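Local coordinates for protein FMN reductase [NAD(P)H] (Bacillus subtilis, PDB 1ZCH) that reduces flavin mononucleotide with NADH or NADPH as a homodimeric flavoprotein, and also reduces nitroaromatic compounds, quinones, chromates and azo dyes, at residues A[174-178]-A[179-183]; A[98-102]-A[103-107]; A[20-23]-A[24-28]; A[86-90]-A[91-95]. All blocks are in the same frame, centred on the assembly; numbering follows the deposited sequence. Where two conformers were deposited one is given.

Contact 1 (A[174-178]-A[179-183]); sequences PRLPQ and EAVNH. With FMN (flavin mononucleotide), chain D.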
loop_
_atom_site.group_PDB
_atom_site.type_symbol
_atom_site.label_atom_id
_atom_site.label_comp_id
_atom_site.label_asym_id
_atom_site.label_seq_id
_atom_site.Cartn_x
_atom_site.Cartn_y
_atom_site.Cartn_z
ATOM N N PRO A 174 0.686 -2.066 20.994
ATOM C CA PRO A 174 1.612 -3.185 20.788
ATOM C C PRO A 174 1.418 -3.898 19.453
ATOM O O PRO A 174 0.291 -4.070 18.987
ATOM C CB PRO A 174 1.308 -4.112 21.968
ATOM C CG PRO A 174 0.839 -3.172 23.029
ATOM C CD PRO A 174 -0.060 -2.234 22.254
ATOM N N ARG A 175 2.527 -4.320 18.852
ATOM C CA ARG A 175 2.493 -5.033 17.579
ATOM C C ARG A 175 2.993 -6.456 17.796
ATOM O O ARG A 175 3.627 -6.754 18.808
ATOM C CB ARG A 175 3.395 -4.341 16.555
ATOM C CG ARG A 175 2.991 -2.920 16.189
ATOM C CD ARG A 175 1.647 -2.903 15.494
ATOM N NE ARG A 175 1.438 -1.689 14.708
ATOM C CZ ARG A 175 0.708 -0.646 15.093
ATOM N NH1 ARG A 175 0.099 -0.643 16.274
ATOM N NH2 ARG A 175 0.568 0.390 14.274
ATOM N N LEU A 176 2.693 -7.332 16.845
ATOM C CA LEU A 176 3.134 -8.723 16.908
ATOM C C LEU A 176 4.648 -8.770 17.066
ATOM O O LEU A 176 5.353 -7.859 16.628
ATOM C CB LEU A 176 2.763 -9.450 15.614
ATOM C CG LEU A 176 1.315 -9.900 15.404
ATOM C CD1 LEU A 176 1.036 -10.053 13.916
ATOM C CD2 LEU A 176 1.078 -11.216 16.147
ATOM N N PRO A 177 5.168 -9.824 17.715
ATOM C CA PRO A 177 6.621 -9.925 17.881
ATOM C C PRO A 177 7.246 -9.872 16.486
ATOM O O PRO A 177 6.699 -10.436 15.534
ATOM C CB PRO A 177 6.791 -11.290 18.538
ATOM C CG PRO A 177 5.567 -11.395 19.390
ATOM C CD PRO A 177 4.474 -10.891 18.457
ATOM N N GLN A 178 8.385 -9.203 16.365
ATOM C CA GLN A 178 9.055 -9.067 15.078
ATOM C C GLN A 178 9.247 -10.398 14.347
ATOM O O GLN A 178 9.066 -10.481 13.131
ATOM C CB GLN A 178 10.405 -8.385 15.287
ATOM C CG GLN A 178 11.129 -8.012 14.017
ATOM C CD GLN A 178 12.345 -7.160 14.302
ATOM O OE1 GLN A 178 12.259 -6.171 15.032
ATOM N NE2 GLN A 178 13.484 -7.532 13.727
ATOM N N GLU A 179 9.601 -11.441 15.093
ATOM C CA GLU A 179 9.835 -12.762 14.511
ATOM C C GLU A 179 8.598 -13.359 13.848
ATOM O O GLU A 179 8.707 -14.210 12.966
ATOM C CB GLU A 179 10.338 -13.729 15.587
ATOM C CG GLU A 179 11.635 -13.312 16.260
ATOM C CD GLU A 179 11.519 -11.974 16.972
ATOM O OE1 GLU A 179 10.572 -11.797 17.775
ATOM O OE2 GLU A 179 12.379 -11.098 16.726
ATOM N N ALA A 180 7.422 -12.912 14.275
ATOM C CA ALA A 180 6.168 -13.420 13.729
ATOM C C ALA A 180 5.793 -12.762 12.408
ATOM O O ALA A 180 5.011 -13.315 11.631
ATOM C CB ALA A 180 5.047 -13.207 14.739
ATOM N N VAL A 181 6.363 -11.587 12.158
ATOM C CA VAL A 181 6.055 -10.820 10.954
ATOM C C VAL A 181 7.180 -10.772 9.921
ATOM O O VAL A 181 6.921 -10.732 8.718
ATOM C CB VAL A 181 5.650 -9.377 11.346
ATOM C CG1 VAL A 181 5.449 -8.516 10.104
ATOM C CG2 VAL A 181 4.368 -9.419 12.177
ATOM N N ASN A 182 8.422 -10.759 10.393
ATOM C CA ASN A 182 9.585 -10.735 9.508
ATOM C C ASN A 182 10.239 -12.104 9.629
ATOM O O ASN A 182 10.787 -12.436 10.676
ATOM C CB ASN A 182 10.571 -9.656 9.961
ATOM C CG ASN A 182 11.822 -9.601 9.103
ATOM O OD1 ASN A 182 12.886 -9.205 9.576
ATOM N ND2 ASN A 182 11.698 -9.981 7.835
ATOM N N HIS A 183 10.167 -12.898 8.562
ATOM C CA HIS A 183 10.739 -14.244 8.568
ATOM C C HIS A 183 12.034 -14.273 7.768
ATOM O O HIS A 183 12.147 -13.607 6.738
ATOM C CB HIS A 183 9.742 -15.237 7.967
ATOM C CG HIS A 183 8.391 -15.203 8.613
ATOM N ND1 HIS A 183 7.302 -15.871 8.094
ATOM C CD2 HIS A 183 7.953 -14.583 9.734
ATOM C CE1 HIS A 183 6.251 -15.661 8.867
ATOM N NE2 HIS A 183 6.618 -14.883 9.869
HETATM N N1 FMN D . -9.538 3.172 12.170
HETATM C C2 FMN D . -10.793 3.626 12.355
HETATM O O2 FMN D . -11.134 4.176 13.367
HETATM N N3 FMN D . -11.804 3.483 11.341
HETATM C C4 FMN D . -11.533 2.873 10.111
HETATM O O4 FMN D . -12.422 2.772 9.284
HETATM C C4A FMN D . -10.165 2.389 9.891
HETATM N N5 FMN D . -9.836 1.772 8.711
HETATM C C5A FMN D . -8.502 1.494 8.471
HETATM C C6 FMN D . -8.148 1.034 7.158
HETATM C C7 FMN D . -6.824 0.780 6.809
HETATM C C7M FMN D . -6.493 0.358 5.392
HETATM C C8 FMN D . -5.753 0.943 7.811
HETATM C C8M FMN D . -4.299 0.725 7.477
HETATM C C9 FMN D . -6.084 1.362 9.130
HETATM C C9A FMN D . -7.448 1.654 9.472
HETATM N N10 FMN D . -7.871 2.188 10.778
HETATM C C10 FMN D . -9.170 2.580 10.985
HETATM C "C1'" FMN D . -6.851 2.343 11.866
HETATM C "C2'" FMN D . -6.486 0.980 12.547
HETATM O "O2'" FMN D . -7.537 0.640 13.462
HETATM C "C3'" FMN D . -5.142 1.169 13.267
HETATM O "O3'" FMN D . -4.137 1.464 12.276
HETATM C "C4'" FMN D . -4.721 -0.110 14.032
HETATM O "O4'" FMN D . -5.642 -0.411 15.085
HETATM C "C5'" FMN D . -3.314 0.104 14.569
HETATM O "O5'" FMN D . -3.336 1.202 15.687
HETATM P P FMN D . -2.451 2.437 15.457
HETATM O O1P FMN D . -1.058 2.091 15.680
HETATM O O2P FMN D . -2.848 3.459 16.406
HETATM O O3P FMN D . -2.610 2.941 14.098
HETATM O O HOH W 1 13.736 -9.272 11.911
#
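Gln178 and Asn182, four residues apart, meet on one side of the short helical turn at 178-181, and the glutamine side chain can be followed outward atom by atom. Its CB lies 3.7 Å from Glu179 OE2, because the Glu179 chain bends at its second torsion and folds the carboxylate back beside its predecessor. Gln178 CG, set anti to the backbone N (chi1 -172°), comes 4.4 Å from Asn182 CB. The extended chain then carries NE2 to water 1, which accepts from this amide and donates to Asn182 OD1; Asn182 ND2 turns to Thr50 OG1 of the second subunit. On the backbone, Gln178 O accepts from two amides. Asn182 N meets Gln178 O almost straight on, at 2.8 Å, whereas Val181 N approaches from well above the carbonyl plane. On another side of the turn Leu176 CB and Val181 CG2 touch at 3.8 Å, the two side chains crossing at about a right angle. From this turn the chain passes into strand 182-184, which pairs in parallel with a strand of the second subunit; such extension of the sheet across the dimer is a hallmark of the nitroreductase fold. Arg175, upstream, reaches FMN: NH2 at 2.7 Å and NH1 at 3.0 Å both donate to O1P, which sits at the guanidinium edge in its plane, while NE and NH2 also bond Gln35 O and Ala37 O of the second subunit. A leucine in place of Arg175 would probably cost O1P these two donors and cut the bonds to Gln35 and Ala37 of the second subunit.

Contact 2 (A[98-102]-A[103-107]); sequences MEITN and GLESV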
loop_
_atom_site.group_PDB
_atom_site.type_symbol
_atom_site.label_atom_id
_atom_site.label_comp_id
_atom_site.label_asym_id
_atom_site.label_seq_id
_atom_site.Cartn_x
_atom_site.Cartn_y
_atom_site.Cartn_z
ATOM N N MET A 98 -7.760 -1.071 -23.478
ATOM C CA MET A 98 -7.117 -1.373 -22.202
ATOM C C MET A 98 -7.590 -2.743 -21.721
ATOM O O MET A 98 -8.783 -2.955 -21.497
ATOM C CB MET A 98 -7.459 -0.287 -21.173
ATOM C CG MET A 98 -6.851 -0.499 -19.790
ATOM S SD MET A 98 -6.985 0.985 -18.765
ATOM C CE MET A 98 -8.744 1.004 -18.435
ATOM N N GLU A 99 -6.653 -3.673 -21.577
ATOM C CA GLU A 99 -6.982 -5.029 -21.151
ATOM C C GLU A 99 -6.561 -5.354 -19.724
ATOM O O GLU A 99 -7.053 -6.315 -19.137
ATOM C CB GLU A 99 -6.336 -6.051 -22.093
ATOM C CG GLU A 99 -6.904 -6.094 -23.508
ATOM C CD GLU A 99 -8.360 -6.535 -23.551
ATOM O OE1 GLU A 99 -8.767 -7.354 -22.701
ATOM O OE2 GLU A 99 -9.097 -6.072 -24.448
ATOM N N ILE A 100 -5.652 -4.564 -19.166
ATOM C CA ILE A 100 -5.183 -4.832 -17.812
ATOM C C ILE A 100 -6.344 -4.854 -16.813
ATOM O O ILE A 100 -6.330 -5.620 -15.846
ATOM C CB ILE A 100 -4.108 -3.786 -17.374
ATOM C CG1 ILE A 100 -3.397 -4.264 -16.103
ATOM C CG2 ILE A 100 -4.750 -2.421 -17.151
ATOM C CD1 ILE A 100 -2.639 -5.574 -16.277
ATOM N N THR A 101 -7.363 -4.039 -17.063
ATOM C CA THR A 101 -8.514 -3.978 -16.167
ATOM C C THR A 101 -9.457 -5.177 -16.273
ATOM O O THR A 101 -10.467 -5.244 -15.565
ATOM C CB THR A 101 -9.320 -2.702 -16.400
ATOM O OG1 THR A 101 -9.535 -2.523 -17.807
ATOM C CG2 THR A 101 -8.575 -1.502 -15.832
ATOM N N ASN A 102 -9.131 -6.125 -17.144
ATOM C CA ASN A 102 -9.970 -7.308 -17.298
ATOM C C ASN A 102 -9.479 -8.505 -16.483
ATOM O O ASN A 102 -9.930 -9.635 -16.678
ATOM C CB ASN A 102 -10.094 -7.676 -18.780
ATOM C CG ASN A 102 -10.914 -6.654 -19.554
ATOM O OD1 ASN A 102 -11.938 -6.177 -19.067
ATOM N ND2 ASN A 102 -10.471 -6.318 -20.761
ATOM N N GLY A 103 -8.560 -8.238 -15.561
ATOM C CA GLY A 103 -8.023 -9.275 -14.699
ATOM C C GLY A 103 -7.680 -8.659 -13.355
ATOM O O GLY A 103 -7.459 -7.452 -13.270
ATOM N N LEU A 104 -7.635 -9.474 -12.305
ATOM C CA LEU A 104 -7.333 -8.976 -10.966
ATOM C C LEU A 104 -5.955 -8.338 -10.800
ATOM O O LEU A 104 -5.704 -7.653 -9.809
ATOM C CB LEU A 104 -7.520 -10.096 -9.934
ATOM C CG LEU A 104 -8.990 -10.469 -9.685
ATOM C CD1 LEU A 104 -9.087 -11.670 -8.757
ATOM C CD2 LEU A 104 -9.716 -9.271 -9.084
ATOM N N GLU A 105 -5.061 -8.543 -11.762
ATOM C CA GLU A 105 -3.732 -7.940 -11.673
ATOM C C GLU A 105 -3.874 -6.421 -11.529
ATOM O O GLU A 105 -3.133 -5.790 -10.776
ATOM C CB GLU A 105 -2.905 -8.279 -12.920
ATOM C CG GLU A 105 -1.613 -7.469 -13.097
ATOM C CD GLU A 105 -0.609 -7.636 -11.957
ATOM O OE1 GLU A 105 -0.768 -8.554 -11.122
ATOM O OE2 GLU A 105 0.360 -6.844 -11.905
ATOM N N SER A 106 -4.834 -5.842 -12.249
ATOM C CA SER A 106 -5.067 -4.398 -12.190
ATOM C C SER A 106 -5.494 -3.987 -10.783
ATOM O O SER A 106 -5.083 -2.941 -10.278
ATOM C CB SER A 106 -6.148 -3.987 -13.195
ATOM O OG SER A 106 -7.364 -4.671 -12.943
ATOM N N VAL A 107 -6.316 -4.821 -10.154
ATOM C CA VAL A 107 -6.794 -4.549 -8.804
ATOM C C VAL A 107 -5.620 -4.569 -7.825
ATOM O O VAL A 107 -5.526 -3.715 -6.941
ATOM C CB VAL A 107 -7.865 -5.589 -8.375
ATOM C CG1 VAL A 107 -8.200 -5.434 -6.890
ATOM C CG2 VAL A 107 -9.129 -5.405 -9.225
#
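This is a local turn-to-helix contact: the 3-10 segment 100-101, in the loop after helix 84-94, folds against the first turn of helix 104-127 in the part of the chain belonging to the nitroreductase family. Ile100 supplies the apolar side. With CG1 anti to the backbone N (chi1 -167°) and the chain turned at chi2 (62°), Ile100 CD1 comes 3.8 Å from Glu105 CG, where the two side chains cross obliquely. The methylene part of Glu105 is thus used within the turn, while its carboxylate leaves for the second subunit, with Arg139 of that chain in a salt bridge and Tyr232 of that chain in a hydrogen bond to OE2. Ser106 faces the 3-10 turn, its CB 4.0 Å from Ile100 CG1 and its OG 3.5 Å from Thr101 CA. The loop is tied by Asn102, whose ND2 gives Glu99 OE1 a 2.8 Å bond; the oxygen is approached from above its carboxylate plane. The other oxygen of Glu99 pairs with Lys97, and Asn102 OD1 is taken by Lys246. Gly103 N makes a weak bond of 3.5 Å to Ile100 O. Gly103 O is gripped twice by Ser106, from the backbone N at 3.2 Å and from OG, which donates nearly head-on to the carbonyl at 2.8 Å.

Contact 3 (A[20-23]-A[24-28]); sequences EPVA and QEQLD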
loop_
_atom_site.group_PDB
_atom_site.type_symbol
_atom_site.label_atom_id
_atom_site.label_comp_id
_atom_site.label_asym_id
_atom_site.label_seq_id
_atom_site.Cartn_x
_atom_site.Cartn_y
_atom_site.Cartn_z
ATOM N N GLU A 20 -8.474 23.303 14.789
ATOM C CA GLU A 20 -7.404 24.035 14.114
ATOM C C GLU A 20 -7.316 23.589 12.658
ATOM O O GLU A 20 -7.312 22.394 12.365
ATOM C CB GLU A 20 -6.062 23.770 14.807
ATOM C CG GLU A 20 -4.978 24.806 14.513
ATOM C CD GLU A 20 -3.604 24.383 15.010
ATOM O OE1 GLU A 20 -3.525 23.721 16.066
ATOM O OE2 GLU A 20 -2.598 24.724 14.352
ATOM N N PRO A 21 -7.241 24.547 11.723
ATOM C CA PRO A 21 -7.156 24.188 10.306
ATOM C C PRO A 21 -5.798 23.610 9.926
ATOM O O PRO A 21 -4.806 23.814 10.624
ATOM C CB PRO A 21 -7.428 25.514 9.606
ATOM C CG PRO A 21 -6.795 26.501 10.537
ATOM C CD PRO A 21 -7.263 26.011 11.892
ATOM N N VAL A 22 -5.765 22.871 8.825
ATOM C CA VAL A 22 -4.519 22.300 8.337
ATOM C C VAL A 22 -4.086 23.211 7.195
ATOM O O VAL A 22 -4.813 23.370 6.211
ATOM C CB VAL A 22 -4.716 20.862 7.809
ATOM C CG1 VAL A 22 -3.415 20.349 7.203
ATOM C CG2 VAL A 22 -5.156 19.949 8.949
ATOM N N ALA A 23 -2.913 23.818 7.340
ATOM C CA ALA A 23 -2.387 24.733 6.332
ATOM C C ALA A 23 -2.245 24.096 4.954
ATOM O O ALA A 23 -1.809 22.948 4.822
ATOM C CB ALA A 23 -1.038 25.289 6.790
ATOM N N GLN A 24 -2.612 24.857 3.926
ATOM C CA GLN A 24 -2.520 24.381 2.550
ATOM C C GLN A 24 -1.093 23.957 2.238
ATOM O O GLN A 24 -0.868 22.968 1.543
ATOM C CB GLN A 24 -2.948 25.487 1.578
ATOM C CG GLN A 24 -2.771 25.131 0.109
ATOM C CD GLN A 24 -3.535 23.880 -0.280
ATOM O OE1 GLN A 24 -4.739 23.783 -0.054
ATOM N NE2 GLN A 24 -2.839 22.916 -0.872
ATOM N N GLU A 25 -0.130 24.707 2.760
ATOM C CA GLU A 25 1.275 24.403 2.528
ATOM C C GLU A 25 1.635 23.012 3.029
ATOM O O GLU A 25 2.428 22.310 2.400
ATOM C CB GLU A 25 2.167 25.435 3.217
ATOM C CG GLU A 25 3.613 25.392 2.754
ATOM C CD GLU A 25 4.474 26.445 3.428
ATOM O OE1 GLU A 25 3.950 27.537 3.729
ATOM O OE2 GLU A 25 5.676 26.186 3.642
ATOM N N GLN A 26 1.063 22.617 4.164
ATOM C CA GLN A 26 1.347 21.297 4.717
ATOM C C GLN A 26 0.710 20.226 3.838
ATOM O O GLN A 26 1.315 19.184 3.583
ATOM C CB GLN A 26 0.831 21.189 6.157
ATOM C CG GLN A 26 1.534 22.142 7.126
ATOM C CD GLN A 26 1.128 21.914 8.572
ATOM O OE1 GLN A 26 -0.056 21.821 8.890
ATOM N NE2 GLN A 26 2.113 21.830 9.456
ATOM N N LEU A 27 -0.509 20.483 3.372
ATOM C CA LEU A 27 -1.181 19.533 2.499
ATOM C C LEU A 27 -0.364 19.360 1.220
ATOM O O LEU A 27 -0.243 18.250 0.700
ATOM C CB LEU A 27 -2.598 20.017 2.168
ATOM C CG LEU A 27 -3.601 19.970 3.326
ATOM C CD1 LEU A 27 -4.961 20.493 2.865
ATOM C CD2 LEU A 27 -3.728 18.536 3.830
ATOM N N ASP A 28 0.207 20.451 0.715
ATOM C CA ASP A 28 1.018 20.368 -0.499
ATOM C C ASP A 28 2.225 19.462 -0.280
ATOM O O ASP A 28 2.579 18.664 -1.146
ATOM C CB ASP A 28 1.519 21.750 -0.940
ATOM C CG ASP A 28 0.408 22.650 -1.443
ATOM O OD1 ASP A 28 -0.584 22.133 -2.000
ATOM O OD2 ASP A 28 0.538 23.884 -1.300
HETATM O O HOH W 2 -1.618 23.274 10.037
#
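Val22 places CG1 anti to its own backbone N (chi1 175°), and Leu27 holds CG beside its N (chi1 -70°); together these torsions bring Val22 CG1 to Leu27 CD2 at 3.8 Å, the side chains crossing at about a right angle. The extended chain of Gln26 runs back along the approach to the helix, passing Ala23 CB with CG at 4.1 Å. Ala23 occupies the N-cap position of helix 24-36. Its carbonyl opens the helical bonding: Leu27 N reaches Ala23 O at 3.1 Å in the carbonyl plane, and Gln26 N adds a weak bond to the same oxygen. An alanine has no side-chain acceptor for cap duty, and the direct side-chain bond of a capping box is absent, since Gln26 OE1 stands 3.8 Å from Ala23 N. Water 2 appears to bridge the gap, accepting from Ala23 N at 3.0 Å and lying close to Gln26 OE1. Across the first turn, Gln24 NE2 gives Asp28 OD1 a bond of 2.6 Å, with the acceptor in the amide plane of Gln24 but approached from above the carboxylate plane; Gln178 of the second subunit adds a weak bond to the same oxygen. Val22 and Leu27 both also lie on Val75 of strand 75-82. The chemistry is therefore divided: an apolar pair seats the helix start against the sheet, while its polar groups gather round the water and in the glutamine-aspartate pair on the more exposed side.

Contact 4 (A[86-90]-A[91-95]); sequences AKIAL and EDLHD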
loop_
_atom_site.group_PDB
_atom_site.type_symbol
_atom_site.label_atom_id
_atom_site.label_comp_id
_atom_site.label_asym_id
_atom_site.label_seq_id
_atom_site.Cartn_x
_atom_site.Cartn_y
_atom_site.Cartn_z
ATOM N N ALA A 86 -5.106 5.866 -17.111
ATOM C CA ALA A 86 -4.566 4.846 -18.010
ATOM C C ALA A 86 -5.541 4.683 -19.177
ATOM O O ALA A 86 -5.131 4.498 -20.324
ATOM C CB ALA A 86 -4.407 3.510 -17.276
ATOM N N LYS A 87 -6.836 4.748 -18.883
ATOM C CA LYS A 87 -7.842 4.616 -19.932
ATOM C C LYS A 87 -7.646 5.731 -20.954
ATOM O O LYS A 87 -7.682 5.495 -22.163
ATOM C CB LYS A 87 -9.252 4.713 -19.352
ATOM C CG LYS A 87 -10.346 4.557 -20.403
ATOM C CD LYS A 87 -11.676 5.069 -19.892
ATOM C CE LYS A 87 -12.123 6.301 -20.659
ATOM N NZ LYS A 87 -12.409 5.991 -22.090
ATOM N N ILE A 88 -7.452 6.951 -20.461
ATOM C CA ILE A 88 -7.243 8.100 -21.336
ATOM C C ILE A 88 -6.002 7.882 -22.193
ATOM O O ILE A 88 -6.016 8.121 -23.405
ATOM C CB ILE A 88 -7.064 9.392 -20.517
ATOM C CG1 ILE A 88 -8.378 9.738 -19.807
ATOM C CG2 ILE A 88 -6.600 10.533 -21.428
ATOM C CD1 ILE A 88 -8.265 10.878 -18.807
ATOM N N ALA A 89 -4.929 7.423 -21.555
ATOM C CA ALA A 89 -3.675 7.173 -22.257
ATOM C C ALA A 89 -3.818 6.137 -23.370
ATOM O O ALA A 89 -3.359 6.352 -24.490
ATOM C CB ALA A 89 -2.608 6.720 -21.263
ATOM N N LEU A 90 -4.446 5.008 -23.062
ATOM C CA LEU A 90 -4.603 3.955 -24.061
ATOM C C LEU A 90 -5.664 4.217 -25.118
ATOM O O LEU A 90 -5.375 4.220 -26.317
ATOM C CB LEU A 90 -4.902 2.613 -23.388
ATOM C CG LEU A 90 -3.695 1.814 -22.885
ATOM C CD1 LEU A 90 -3.049 2.521 -21.698
ATOM C CD2 LEU A 90 -4.147 0.420 -22.500
ATOM N N GLU A 91 -6.891 4.437 -24.667
ATOM C CA GLU A 91 -8.008 4.649 -25.577
ATOM C C GLU A 91 -8.045 5.985 -26.300
ATOM O O GLU A 91 -8.224 6.031 -27.518
ATOM C CB GLU A 91 -9.327 4.459 -24.824
ATOM C CG GLU A 91 -9.483 3.090 -24.184
ATOM C CD GLU A 91 -10.852 2.900 -23.560
ATOM O OE1 GLU A 91 -11.674 3.842 -23.613
ATOM O OE2 GLU A 91 -11.106 1.809 -23.014
ATOM N N ASP A 92 -7.882 7.071 -25.555
ATOM C CA ASP A 92 -7.960 8.393 -26.150
ATOM C C ASP A 92 -6.703 8.916 -26.830
ATOM O O ASP A 92 -6.790 9.575 -27.868
ATOM C CB ASP A 92 -8.432 9.398 -25.096
ATOM C CG ASP A 92 -9.712 8.956 -24.408
ATOM O OD1 ASP A 92 -10.478 8.176 -25.017
ATOM O OD2 ASP A 92 -9.963 9.394 -23.267
ATOM N N LEU A 93 -5.535 8.623 -26.273
ATOM C CA LEU A 93 -4.303 9.127 -26.867
ATOM C C LEU A 93 -3.597 8.177 -27.832
ATOM O O LEU A 93 -2.753 8.610 -28.617
ATOM C CB LEU A 93 -3.326 9.549 -25.763
ATOM C CG LEU A 93 -3.841 10.584 -24.754
ATOM C CD1 LEU A 93 -2.698 11.016 -23.835
ATOM C CD2 LEU A 93 -4.405 11.790 -25.490
ATOM N N HIS A 94 -3.937 6.893 -27.791
ATOM C CA HIS A 94 -3.276 5.933 -28.670
ATOM C C HIS A 94 -4.194 4.915 -29.338
ATOM O O HIS A 94 -3.725 3.989 -30.002
ATOM C CB HIS A 94 -2.168 5.228 -27.889
ATOM C CG HIS A 94 -1.113 6.166 -27.394
ATOM N ND1 HIS A 94 -0.213 6.784 -28.236
ATOM C CD2 HIS A 94 -0.867 6.659 -26.157
ATOM C CE1 HIS A 94 0.539 7.617 -27.540
ATOM N NE2 HIS A 94 0.162 7.561 -26.275
ATOM N N ASP A 95 -5.499 5.102 -29.171
ATOM C CA ASP A 95 -6.500 4.223 -29.766
ATOM C C ASP A 95 -6.197 2.741 -29.564
ATOM O O ASP A 95 -6.209 1.951 -30.511
ATOM C CB ASP A 95 -6.641 4.533 -31.259
ATOM C CG ASP A 95 -7.835 3.837 -31.889
ATOM O OD1 ASP A 95 -8.837 3.606 -31.174
ATOM O OD2 ASP A 95 -7.780 3.535 -33.101
HETATM O O HOH W 3 -12.917 6.950 -24.490
#
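Helix 84-94 reaches its C-terminal end here, and a wider pi-type turn at 88-90 shapes the contact. The evidence is Leu93 N, which bonds Ile88 O, five residues back, at 3.0 Å and nearly in line with the carbonyl; Asp92 N makes a weak bond to the same oxygen. One residue earlier the acceptor is used in the ordinary way: Glu91 N bonds Lys87 O, four residues back, at 2.8 Å. On the outer side Lys87 and Glu91 form an i to i+4 salt bridge. The lysine chain leaves anti to its backbone N, and its bends at chi3 (113°) and chi4 (65°) return NZ to Glu91 OE1 at 2.7 Å, meeting it from above the carboxylate plane. Lys87 CG passes Glu91 OE1 at 3.5 Å. Water 3 accepts from NZ and donates to Asp92 OD1, joining lysine and aspartate, whose charged atoms stand 4.1 Å apart. Losing the carboxylate of Glu91 to an alanine is likely to leave Lys87 NZ without its salt-bridge mate and freer to swing, with water 3 its remaining link to Asp92. Beside them Asp92 OD2 comes alongside Ile88, 3.8 Å from CG1. His94 turns its ring edge to Ala89 O, CD2 approaching at 3.0 Å, while NE2 is hydrogen-bonded to Ser221 of the second subunit. Asp95 then leaves the helix with positive phi (47°). A residue of positive phi just after the last turn is a common way for a helix to end, and the pi-type turn is the particular feature of this one.

Contacts 2 and 4 are neighbours, their centres about 15 Å apart: Met98 of 98-102 packs on Ala86, Lys87 and Leu90 of helix 84-94, so the end of one helix and the start of the next lie together. Within the chain contacts 1 and 3 stand apart from these and from each other, nearest atoms at least about 21 Å away, but across the dimer Asp28 of contact 3 bonds weakly to Gln178 in contact 1 of the second subunit. Contact 2 is the buried one; the other three mix buried and exposed residues, each with a water among its polar groups. Contact 3 begins a helix, contact 4 ends one, and only contact 1 bonds the FMN phosphate.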